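Local coordinates for N-acylethanolamine-hydrolyzing acid amidase beta-subunit (Caenorhabditis elegans, PDB 6DY3), which probably hydrolyses bioactive fatty acid amides such as N-palmitoylethanolamine to ethanolamine and free fatty acids, as the beta subunit of an alpha-beta heterodimer made by autocatalytic cleavage, at residues B[18-23]-B[204-209]; B[88-93]-B[115-120]; B[61-66]-B[127-132]; B[156-161]-B[181-186]. One frame throughout, in Å; residues are numbered along the deposited sequence.

Contact 1: residues B[18-23]-B[204-209]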
# COMPACT_ATOMS: atom_id res chain seq x y z
N ASN B 18 3.40 2.53 -8.27
CA ASN B 18 4.35 1.44 -8.45
C ASN B 18 4.79 0.95 -7.09
O ASN B 18 5.04 1.76 -6.19
CB ASN B 18 5.56 1.88 -9.26
CG ASN B 18 5.32 1.87 -10.75
OD1 ASN B 18 4.20 1.67 -11.21
ND2 ASN B 18 6.38 2.09 -11.53
N LEU B 19 4.85 -0.37 -6.91
CA LEU B 19 5.30 -0.98 -5.67
C LEU B 19 6.68 -1.60 -5.91
O LEU B 19 6.81 -2.55 -6.69
CB LEU B 19 4.32 -2.03 -5.18
CG LEU B 19 4.70 -2.59 -3.81
CD1 LEU B 19 4.03 -1.78 -2.72
CD2 LEU B 19 4.35 -4.07 -3.70
N ASP B 20 7.70 -1.06 -5.25
CA ASP B 20 9.04 -1.61 -5.30
C ASP B 20 9.33 -2.38 -4.02
O ASP B 20 9.13 -1.86 -2.91
CB ASP B 20 10.08 -0.51 -5.52
CG ASP B 20 9.88 0.25 -6.83
OD1 ASP B 20 10.22 1.45 -6.89
OD2 ASP B 20 9.39 -0.34 -7.81
N TYR B 21 9.79 -3.61 -4.17
CA TYR B 21 9.94 -4.54 -3.06
C TYR B 21 11.23 -5.32 -3.28
O TYR B 21 11.44 -5.86 -4.37
CB TYR B 21 8.75 -5.49 -3.00
CG TYR B 21 8.44 -6.09 -1.65
CD1 TYR B 21 7.71 -5.38 -0.70
CD2 TYR B 21 8.82 -7.40 -1.35
CE1 TYR B 21 7.41 -5.94 0.52
CE2 TYR B 21 8.52 -7.97 -0.12
CZ TYR B 21 7.81 -7.23 0.81
OH TYR B 21 7.51 -7.81 2.02
N ASP B 22 12.09 -5.37 -2.26
CA ASP B 22 13.38 -6.03 -2.41
C ASP B 22 13.21 -7.51 -2.72
O ASP B 22 13.99 -8.09 -3.48
CB ASP B 22 14.21 -5.85 -1.15
CG ASP B 22 15.68 -6.08 -1.39
OD1 ASP B 22 16.15 -7.22 -1.18
OD2 ASP B 22 16.36 -5.12 -1.80
N MET B 23 12.19 -8.13 -2.14
CA MET B 23 11.90 -9.55 -2.35
C MET B 23 10.98 -9.71 -3.57
O MET B 23 9.88 -10.25 -3.50
CB MET B 23 11.28 -10.13 -1.09
CG MET B 23 11.35 -11.62 -0.95
SD MET B 23 10.59 -12.10 0.61
CE MET B 23 8.85 -12.00 0.20
N VAL B 204 11.37 4.70 -12.97
CA VAL B 204 10.12 4.58 -12.22
C VAL B 204 9.71 3.11 -12.15
O VAL B 204 9.37 2.58 -11.09
CB VAL B 204 9.01 5.44 -12.84
CG1 VAL B 204 7.78 5.49 -11.93
CG2 VAL B 204 9.51 6.85 -13.14
N ARG B 205 9.73 2.44 -13.30
CA ARG B 205 9.79 0.99 -13.37
C ARG B 205 11.25 0.57 -13.30
O ARG B 205 12.09 1.16 -13.98
CB ARG B 205 9.13 0.48 -14.65
CG ARG B 205 9.55 -0.92 -15.07
CD ARG B 205 8.81 -1.35 -16.33
NE ARG B 205 9.19 -0.57 -17.51
CZ ARG B 205 10.14 -0.92 -18.37
NH1 ARG B 205 10.83 -2.04 -18.20
NH2 ARG B 205 10.41 -0.13 -19.41
N ASN B 206 11.54 -0.44 -12.49
CA ASN B 206 12.92 -0.86 -12.27
C ASN B 206 12.94 -2.33 -11.87
O ASN B 206 11.91 -3.00 -11.85
CB ASN B 206 13.60 0.03 -11.22
CG ASN B 206 12.84 0.06 -9.93
OD1 ASN B 206 12.84 -0.92 -9.19
ND2 ASN B 206 12.17 1.18 -9.66
N ASN B 207 14.14 -2.83 -11.55
CA ASN B 207 14.30 -4.26 -11.27
C ASN B 207 13.51 -4.70 -10.05
O ASN B 207 13.16 -5.88 -9.93
CB ASN B 207 15.78 -4.58 -11.07
CG ASN B 207 16.58 -4.50 -12.36
OD1 ASN B 207 16.05 -4.76 -13.44
ND2 ASN B 207 17.85 -4.12 -12.25
N LEU B 208 13.23 -3.79 -9.11
CA LEU B 208 12.51 -4.14 -7.89
C LEU B 208 11.01 -3.93 -8.00
O LEU B 208 10.29 -4.27 -7.06
CB LEU B 208 13.06 -3.33 -6.71
CG LEU B 208 14.55 -3.49 -6.46
CD1 LEU B 208 14.95 -2.70 -5.24
CD2 LEU B 208 14.94 -4.95 -6.30
N THR B 209 10.52 -3.41 -9.12
CA THR B 209 9.10 -3.12 -9.23
C THR B 209 8.30 -4.42 -9.30
O THR B 209 8.53 -5.24 -10.20
CB THR B 209 8.83 -2.25 -10.46
OG1 THR B 209 9.68 -1.10 -10.43
CG2 THR B 209 7.38 -1.79 -10.48
O HOH W 1 8.94 3.20 -8.52

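Contact 2: residues B[88-93]-B[115-120]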
# COMPACT_ATOMS: atom_id res chain seq x y z
N PHE B 88 3.94 -1.41 15.99
CA PHE B 88 3.12 -2.26 16.85
C PHE B 88 1.97 -1.48 17.47
O PHE B 88 0.88 -2.02 17.68
CB PHE B 88 3.99 -2.88 17.95
CG PHE B 88 4.66 -4.16 17.55
CD1 PHE B 88 4.03 -5.38 17.73
CD2 PHE B 88 5.95 -4.14 17.02
CE1 PHE B 88 4.65 -6.56 17.37
CE2 PHE B 88 6.58 -5.32 16.65
CZ PHE B 88 5.94 -6.53 16.82
N LYS B 89 2.20 -0.21 17.79
CA LYS B 89 1.19 0.58 18.48
C LYS B 89 -0.01 0.85 17.59
O LYS B 89 -1.15 0.91 18.08
CB LYS B 89 1.81 1.90 18.94
CG LYS B 89 1.07 2.62 20.06
CD LYS B 89 1.25 1.91 21.39
CE LYS B 89 0.57 2.66 22.52
NZ LYS B 89 0.74 1.97 23.82
N ARG B 90 0.20 0.99 16.28
CA ARG B 90 -0.88 1.25 15.33
C ARG B 90 -0.55 0.56 14.02
O ARG B 90 0.01 1.18 13.10
CB ARG B 90 -1.10 2.74 15.13
CG ARG B 90 -2.31 3.09 14.28
CD ARG B 90 -2.71 4.54 14.47
NE ARG B 90 -3.60 4.71 15.63
CZ ARG B 90 -3.24 5.22 16.80
NH1 ARG B 90 -2.00 5.64 17.01
NH2 ARG B 90 -4.13 5.31 17.78
N PRO B 91 -0.87 -0.72 13.88
CA PRO B 91 -0.56 -1.45 12.64
C PRO B 91 -1.05 -0.71 11.40
O PRO B 91 -2.22 -0.35 11.28
CB PRO B 91 -1.28 -2.79 12.83
CG PRO B 91 -1.30 -2.98 14.30
CD PRO B 91 -1.49 -1.61 14.88
N VAL B 92 -0.12 -0.48 10.47
CA VAL B 92 -0.36 0.46 9.37
C VAL B 92 -1.37 -0.10 8.37
O VAL B 92 -2.34 0.56 8.01
CB VAL B 92 0.97 0.83 8.69
CG1 VAL B 92 0.73 1.60 7.41
CG2 VAL B 92 1.83 1.64 9.65
N SER B 93 -1.14 -1.33 7.90
CA SER B 93 -1.98 -1.86 6.84
C SER B 93 -3.43 -2.01 7.28
O SER B 93 -4.35 -1.85 6.47
CB SER B 93 -1.45 -3.22 6.35
OG SER B 93 -1.68 -4.23 7.32
N ARG B 115 -4.91 12.55 11.60
CA ARG B 115 -5.06 12.70 13.04
C ARG B 115 -3.70 12.66 13.73
O ARG B 115 -2.81 11.90 13.35
CB ARG B 115 -5.95 11.59 13.60
CG ARG B 115 -7.43 11.80 13.34
CD ARG B 115 -8.27 10.88 14.22
NE ARG B 115 -8.07 9.47 13.89
CZ ARG B 115 -8.93 8.71 13.21
NH1 ARG B 115 -10.08 9.20 12.77
NH2 ARG B 115 -8.63 7.44 12.97
N THR B 116 -3.55 13.50 14.75
CA THR B 116 -2.31 13.56 15.53
C THR B 116 -2.30 12.37 16.48
O THR B 116 -2.93 12.40 17.54
CB THR B 116 -2.20 14.87 16.30
OG1 THR B 116 -2.19 15.97 15.38
CG2 THR B 116 -0.92 14.90 17.12
N HIS B 117 -1.58 11.32 16.10
CA HIS B 117 -1.38 10.17 16.96
C HIS B 117 -0.19 9.40 16.43
O HIS B 117 0.27 9.63 15.31
CB HIS B 117 -2.64 9.29 17.02
CG HIS B 117 -3.22 8.96 15.68
ND1 HIS B 117 -2.46 8.55 14.61
CD2 HIS B 117 -4.50 9.00 15.24
CE1 HIS B 117 -3.24 8.33 13.57
NE2 HIS B 117 -4.48 8.60 13.92
N LEU B 118 0.33 8.49 17.25
CA LEU B 118 1.47 7.68 16.83
C LEU B 118 1.15 6.96 15.53
O LEU B 118 0.16 6.23 15.43
CB LEU B 118 1.84 6.68 17.92
CG LEU B 118 2.70 7.19 19.08
CD1 LEU B 118 2.91 6.09 20.10
CD2 LEU B 118 4.05 7.73 18.61
N PHE B 119 1.99 7.18 14.52
CA PHE B 119 1.83 6.50 13.25
C PHE B 119 3.20 6.36 12.61
O PHE B 119 4.02 7.28 12.68
CB PHE B 119 0.87 7.24 12.32
CG PHE B 119 0.33 6.39 11.23
CD1 PHE B 119 -0.78 5.59 11.45
CD2 PHE B 119 0.92 6.38 9.98
CE1 PHE B 119 -1.29 4.79 10.44
CE2 PHE B 119 0.42 5.58 8.95
CZ PHE B 119 -0.68 4.79 9.18
N SER B 120 3.44 5.21 12.00
CA SER B 120 4.74 4.94 11.41
C SER B 120 5.03 5.98 10.33
O SER B 120 4.13 6.29 9.53
CB SER B 120 4.77 3.53 10.83
OG SER B 120 6.09 3.16 10.44
O HOH W 2 1.94 2.93 13.08
O HOH W 3 -1.64 7.24 19.54

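Contact 3: residues B[61-66]-B[127-132]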
# COMPACT_ATOMS: atom_id res chain seq x y z
N PRO B 61 -14.69 2.65 -4.09
CA PRO B 61 -15.15 2.95 -5.45
C PRO B 61 -16.10 4.14 -5.49
O PRO B 61 -17.01 4.27 -4.66
CB PRO B 61 -15.85 1.65 -5.88
CG PRO B 61 -16.11 0.91 -4.61
CD PRO B 61 -15.01 1.27 -3.68
N GLY B 62 -15.85 5.04 -6.44
CA GLY B 62 -16.65 6.23 -6.60
C GLY B 62 -16.28 7.38 -5.68
O GLY B 62 -16.78 8.49 -5.89
N GLU B 63 -15.44 7.16 -4.68
CA GLU B 63 -15.19 8.17 -3.66
C GLU B 63 -13.72 8.57 -3.58
O GLU B 63 -13.40 9.75 -3.75
CB GLU B 63 -15.70 7.67 -2.30
CG GLU B 63 -17.20 7.36 -2.30
CD GLU B 63 -18.07 8.60 -2.45
OE1 GLU B 63 -17.54 9.73 -2.38
OE2 GLU B 63 -19.30 8.45 -2.64
N TYR B 64 -12.81 7.64 -3.31
CA TYR B 64 -11.40 7.99 -3.20
C TYR B 64 -10.55 6.73 -3.31
O TYR B 64 -11.04 5.61 -3.15
CB TYR B 64 -11.10 8.70 -1.88
CG TYR B 64 -11.34 7.84 -0.66
CD1 TYR B 64 -10.30 7.13 -0.07
CD2 TYR B 64 -12.61 7.73 -0.10
CE1 TYR B 64 -10.52 6.35 1.05
CE2 TYR B 64 -12.83 6.95 1.02
CZ TYR B 64 -11.78 6.26 1.58
OH TYR B 64 -12.00 5.48 2.69
N SER B 65 -9.27 6.94 -3.57
CA SER B 65 -8.28 5.88 -3.58
C SER B 65 -7.09 6.32 -2.72
O SER B 65 -6.85 7.51 -2.51
CB SER B 65 -7.83 5.53 -5.01
OG SER B 65 -7.29 6.66 -5.67
N VAL B 66 -6.35 5.33 -2.22
CA VAL B 66 -5.25 5.58 -1.30
C VAL B 66 -4.11 4.62 -1.59
O VAL B 66 -4.33 3.48 -2.01
CB VAL B 66 -5.71 5.46 0.17
CG1 VAL B 66 -6.26 4.09 0.44
CG2 VAL B 66 -4.55 5.77 1.10
N ALA B 127 -6.47 10.25 -3.45
CA ALA B 127 -7.04 10.84 -4.65
C ALA B 127 -8.56 10.84 -4.54
O ALA B 127 -9.16 9.86 -4.08
CB ALA B 127 -6.61 10.07 -5.90
N GLY B 128 -9.18 11.93 -4.97
CA GLY B 128 -10.62 12.09 -4.86
C GLY B 128 -11.33 12.24 -6.18
O GLY B 128 -10.91 11.67 -7.20
N ILE B 129 -12.42 13.01 -6.19
CA ILE B 129 -13.27 13.14 -7.36
C ILE B 129 -13.53 14.61 -7.67
O ILE B 129 -13.70 14.98 -8.84
CB ILE B 129 -14.59 12.37 -7.16
CG1 ILE B 129 -15.35 12.94 -5.96
CG2 ILE B 129 -14.30 10.88 -6.98
CD1 ILE B 129 -16.63 12.18 -5.60
N LYS B 130 -13.56 15.45 -6.64
CA LYS B 130 -13.82 16.87 -6.83
C LYS B 130 -12.51 17.61 -7.11
O LYS B 130 -11.44 17.02 -7.22
CB LYS B 130 -14.54 17.44 -5.61
CG LYS B 130 -15.97 16.95 -5.46
CD LYS B 130 -16.51 17.11 -4.05
CE LYS B 130 -16.35 18.52 -3.52
NZ LYS B 130 -16.80 18.64 -2.11
N LYS B 131 -12.60 18.93 -7.22
CA LYS B 131 -11.45 19.73 -7.61
C LYS B 131 -10.38 19.72 -6.52
O LYS B 131 -10.68 19.82 -5.33
CB LYS B 131 -11.88 21.17 -7.90
CG LYS B 131 -10.75 22.11 -8.25
CD LYS B 131 -11.26 23.53 -8.39
CE LYS B 131 -10.14 24.50 -8.73
NZ LYS B 131 -10.60 25.91 -8.60
N ASN B 132 -9.13 19.61 -6.95
CA ASN B 132 -7.96 19.65 -6.07
C ASN B 132 -8.01 18.56 -5.01
O ASN B 132 -7.29 18.63 -4.01
CB ASN B 132 -7.81 21.02 -5.40
CG ASN B 132 -7.20 22.06 -6.33
OD1 ASN B 132 -6.36 21.74 -7.18
ND2 ASN B 132 -7.62 23.30 -6.19

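Contact 4: residues B[156-161]-B[181-186]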
# COMPACT_ATOMS: atom_id res chain seq x y z
N GLN B 156 -0.31 23.44 -10.40
CA GLN B 156 0.18 22.30 -9.63
C GLN B 156 -0.85 21.18 -9.76
O GLN B 156 -1.64 20.92 -8.85
CB GLN B 156 0.41 22.69 -8.17
CG GLN B 156 1.42 23.82 -8.00
CD GLN B 156 1.61 24.23 -6.55
OE1 GLN B 156 0.78 23.94 -5.69
NE2 GLN B 156 2.72 24.91 -6.26
N TRP B 157 -0.82 20.51 -10.91
CA TRP B 157 -1.84 19.53 -11.26
C TRP B 157 -1.44 18.09 -10.96
O TRP B 157 -2.25 17.19 -11.20
CB TRP B 157 -2.22 19.66 -12.74
CG TRP B 157 -1.06 19.52 -13.70
CD1 TRP B 157 -0.16 20.49 -14.05
CD2 TRP B 157 -0.70 18.35 -14.44
NE1 TRP B 157 0.74 19.99 -14.96
CE2 TRP B 157 0.44 18.68 -15.22
CE3 TRP B 157 -1.21 17.05 -14.53
CZ2 TRP B 157 1.06 17.76 -16.06
CZ3 TRP B 157 -0.59 16.14 -15.37
CH2 TRP B 157 0.54 16.50 -16.12
N PHE B 158 -0.22 17.85 -10.47
CA PHE B 158 0.20 16.50 -10.11
C PHE B 158 1.02 16.52 -8.83
O PHE B 158 1.59 17.54 -8.43
CB PHE B 158 1.01 15.83 -11.25
CG PHE B 158 2.27 16.55 -11.61
CD1 PHE B 158 3.44 16.35 -10.89
CD2 PHE B 158 2.31 17.40 -12.69
CE1 PHE B 158 4.60 17.01 -11.22
CE2 PHE B 158 3.47 18.07 -13.03
CZ PHE B 158 4.62 17.87 -12.30
N LEU B 159 1.06 15.36 -8.18
CA LEU B 159 1.86 15.13 -6.98
C LEU B 159 2.60 13.81 -7.14
O LEU B 159 2.01 12.82 -7.59
CB LEU B 159 0.99 15.09 -5.72
CG LEU B 159 0.32 16.39 -5.30
CD1 LEU B 159 -0.79 16.12 -4.31
CD2 LEU B 159 1.34 17.34 -4.71
N VAL B 160 3.89 13.81 -6.79
CA VAL B 160 4.73 12.63 -6.89
C VAL B 160 5.50 12.45 -5.59
O VAL B 160 6.09 13.41 -5.07
CB VAL B 160 5.72 12.72 -8.08
CG1 VAL B 160 6.57 11.46 -8.16
CG2 VAL B 160 4.97 12.96 -9.37
N GLU B 161 5.52 11.22 -5.08
CA GLU B 161 6.24 10.94 -3.85
C GLU B 161 6.80 9.53 -3.90
O GLU B 161 6.20 8.63 -4.50
CB GLU B 161 5.32 11.13 -2.63
CG GLU B 161 6.05 11.32 -1.31
CD GLU B 161 7.09 12.43 -1.38
OE1 GLU B 161 6.69 13.62 -1.40
OE2 GLU B 161 8.31 12.12 -1.42
N LYS B 181 8.38 13.36 -16.87
CA LYS B 181 7.46 12.72 -17.81
C LYS B 181 6.07 13.34 -17.72
O LYS B 181 5.41 13.53 -18.75
CB LYS B 181 7.41 11.22 -17.53
CG LYS B 181 7.01 10.37 -18.73
CD LYS B 181 8.05 10.41 -19.83
CE LYS B 181 7.63 9.61 -21.05
NZ LYS B 181 8.73 9.57 -22.05
N LEU B 182 5.61 13.66 -16.51
CA LEU B 182 4.31 14.32 -16.38
C LEU B 182 4.31 15.68 -17.07
O LEU B 182 3.31 16.07 -17.69
CB LEU B 182 3.96 14.47 -14.90
CG LEU B 182 3.54 13.19 -14.19
CD1 LEU B 182 3.74 13.33 -12.69
CD2 LEU B 182 2.09 12.84 -14.50
N LYS B 183 5.42 16.41 -16.97
CA LYS B 183 5.50 17.71 -17.63
C LYS B 183 5.51 17.55 -19.15
O LYS B 183 4.91 18.35 -19.86
CB LYS B 183 6.73 18.46 -17.15
CG LYS B 183 6.63 18.94 -15.71
CD LYS B 183 7.92 19.61 -15.26
CE LYS B 183 7.80 20.14 -13.83
NZ LYS B 183 9.07 20.76 -13.37
N GLU B 184 6.20 16.52 -19.66
CA GLU B 184 6.23 16.28 -21.10
C GLU B 184 4.83 16.00 -21.62
O GLU B 184 4.40 16.58 -22.63
CB GLU B 184 7.15 15.11 -21.42
CG GLU B 184 8.63 15.36 -21.17
CD GLU B 184 9.49 14.14 -21.50
OE1 GLU B 184 8.99 13.23 -22.19
OE2 GLU B 184 10.66 14.10 -21.05
N LEU B 185 4.10 15.09 -20.97
CA LEU B 185 2.76 14.74 -21.42
C LEU B 185 1.80 15.91 -21.26
O LEU B 185 0.88 16.06 -22.07
CB LEU B 185 2.26 13.51 -20.67
CG LEU B 185 3.14 12.27 -20.83
CD1 LEU B 185 2.60 11.11 -20.01
CD2 LEU B 185 3.26 11.86 -22.30
N GLY B 186 2.00 16.73 -20.25
CA GLY B 186 1.19 17.91 -20.04
C GLY B 186 -0.15 17.59 -19.39
O GLY B 186 -0.67 16.48 -19.46

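Contact 1: residues B[18-23]-B[204-209]
With chi1 at -61°, Asp-20 holds its carboxylate anti to its own carbonyl carbon, and Thr-209 places OG1 likewise, so the two side chains run alongside each other on one face of the sheet. They form an antiparallel non-hydrogen-bonded pair between strands 13-20 and 209-215. Thr-209 OG1 donates to Asp-20 OD2 over 2.7 Å, reaching it from above the carboxylate plane, and accepts from the N-H of Asn-206. Asn-206 swings its amide across the carboxylate obliquely: its OD1 closes an Asx turn by accepting from Leu-208 N, while ND2 makes a weak bond of 3.4 Å to Asp-20 OD1. A type I turn over 206-209 presents Leu-208 O to Tyr-21 N at 3.0 Å. Asn-18 ND2 meets Val-204 O from above the carbonyl plane at 3.1 Å and also bonds Leu-199 O, with Asn-18 OD1 held by Ser-212. A water donates to Val-204 O at 2.7 Å and to Asp-20 OD1. Asp-20 OD1 also accepts from the amino group of Cys-1, the probable nucleophile, and pairs with Arg-174. So many donors around one buried carboxylate would favour its ionised form, consistent with a part in orienting the N-terminal amine of an Ntn hydrolase.

Contact 2: residues B[88-93]-B[115-120]
The break between helices 76-89 and 92-102 meets the loop that leads from helix 106-113 into strand 122-127, and one arginine carries most of the junction. Arg-90 is the first residue to leave the helical conformation, with Pro-91 at the N-cap of the next helix. Arg-90 CG stands anti to its backbone N (chi1 -173°), and the chain stays extended until chi3, where a bend of -86° turns the guanidinium across the loop. There the group lies flat on the imidazole of His-117, centres 4.1 Å apart and planes at 22°, a parallel stack of guanidinium on imidazole to which Arg-90 CD adds a CH-pi contact over the same face. At the guanidinium edge, NH1 donates to Leu-118 O at 2.7 Å along an in-plane lone pair, and a water links NH1 to Leu-118 N. The stack on one face and the NH1 bond at the edge limit the rotation of the group.

This helix-helix junction lies in the helical layer beside the seven-stranded sheet of the Ntn-hydrolase fold. Arg-90 CD comes to the edge of the Phe-119 ring, 3.7 Å from CD1, while Val-92 meets the ring from the next helix: its CG1 is 3.9 Å from Phe-119 CZ, and CG2 lies over a face. Val-92 CG2 also meets Ser-120 CB, at 3.7 Å. Phe-119 also stacks edge-to-face with Phe-95, and Lys-87 binds the Ser-120 hydroxyl. Val-92 packs on Tyr-99 of the alpha subunit. A second water receives the N-H of Ser-120 and donates to Arg-90 O at 2.6 Å.

Contact 3: residues B[61-66]-B[127-132]
A classic beta bulge, in which Glu-63 and Tyr-64 both face Arg-60 on the preceding strand, marks the start of strand 64-70 where it meets the end of strand 122-127 in the seven-stranded antiparallel sheet. Beyond the bulge, Ser-65 and Ala-127 make a hydrogen-bonded pair: Ser-65 N donates to Ala-127 O at 3.0 Å, and Ala-127 N to Ser-65 O at 2.9 Å, both in the acceptor's carbonyl plane. On the face these two residues share, Ser-65 OG sits 3.5 Å from Ala-127 CB; its chi1 of 58° sets it between the backbone N and carbonyl carbon, and it is bonded to His-15 ND1 of the other sheet. The Tyr-64 ring leads off to the helices, where OH binds Gln-103 O. At the outer end, Ile-129 points toward the bulge. Its CG2 lies 3.5 Å from Glu-63 O and 3.6 Å from Gly-62 O, and the isoleucine and Glu-63 side chains lie side by side, CD1 within 4.1 Å of Glu-63 OE1. Two backbone bonds therefore fix the register, while the isoleucine covers the carbonyls beside the bulge by van der Waals contact, and the serine hydroxyl ties this sheet to its partner.

Contact 4: residues B[156-161]-B[181-186]
Leu-182 lies at the centre: its CD1 sits over a face of the Phe-158 ring, 4.0 Å from the centroid in a CH-pi contact, and touches Val-160 CG2 at 3.6 Å. Leucine and phenylalanine meet tip to tip, and CB of Leu-182 lies over the same ring, 4.0 Å from Phe-158 CD2. Lys-183 adds the aliphatic part of its extended chain, CG standing 4.1 Å from Phe-158 CZ. Trp-157 adds its indole, edge-on to Leu-182 O, which lies 3.2 Å from Trp-157 CH2. Trp-157 CH2 is also 3.5 Å from Gly-186 C. Leu-182 O already accepts the N-H of Gly-186, which ends the helix with a positive phi of 80°. Trp-157 and Phe-158 both hold CG in the crowded position between backbone N and carbonyl carbon (chi1 57° and 61°), and this brings the two rings together, Phe-158 CD2 over the indole face. Ala-6 of strand 2-7 touches Trp-157 and Phe-158, Ile-4 touches Val-160 and Leu-182, and Phe-190 and Val-198 reach Leu-182. Edge strand 158-161 of the five-stranded sheet and residues 181-185 of helix 173-185 run nearly antiparallel, axes 10.6 Å apart, with helix 192-199 packed alongside.

How the contacts relate
Contacts 1 and 4 belong to the five-stranded sheet: contact 1 pairs strands 13-20 and 209-215, while contact 4 packs edge strand 158-161 on helix 173-185, their centres 20 Å apart. Contact 3 sits in the seven-stranded sheet, and contact 2 joins the helices and loop that fill the chain between its strands 64-70 and 122-127. Along the chain, contact 1 spans all the others, contact 3 encloses contact 2, and contact 4 follows. Contacts 2 and 4, with centres 30 Å apart, lie on opposite sides of the chain's centre; no two contacts touch. Together they sample both sheets and their helical layers, the layered build of an Ntn hydrolase, with the probable N-terminal nucleophile beside contact 1.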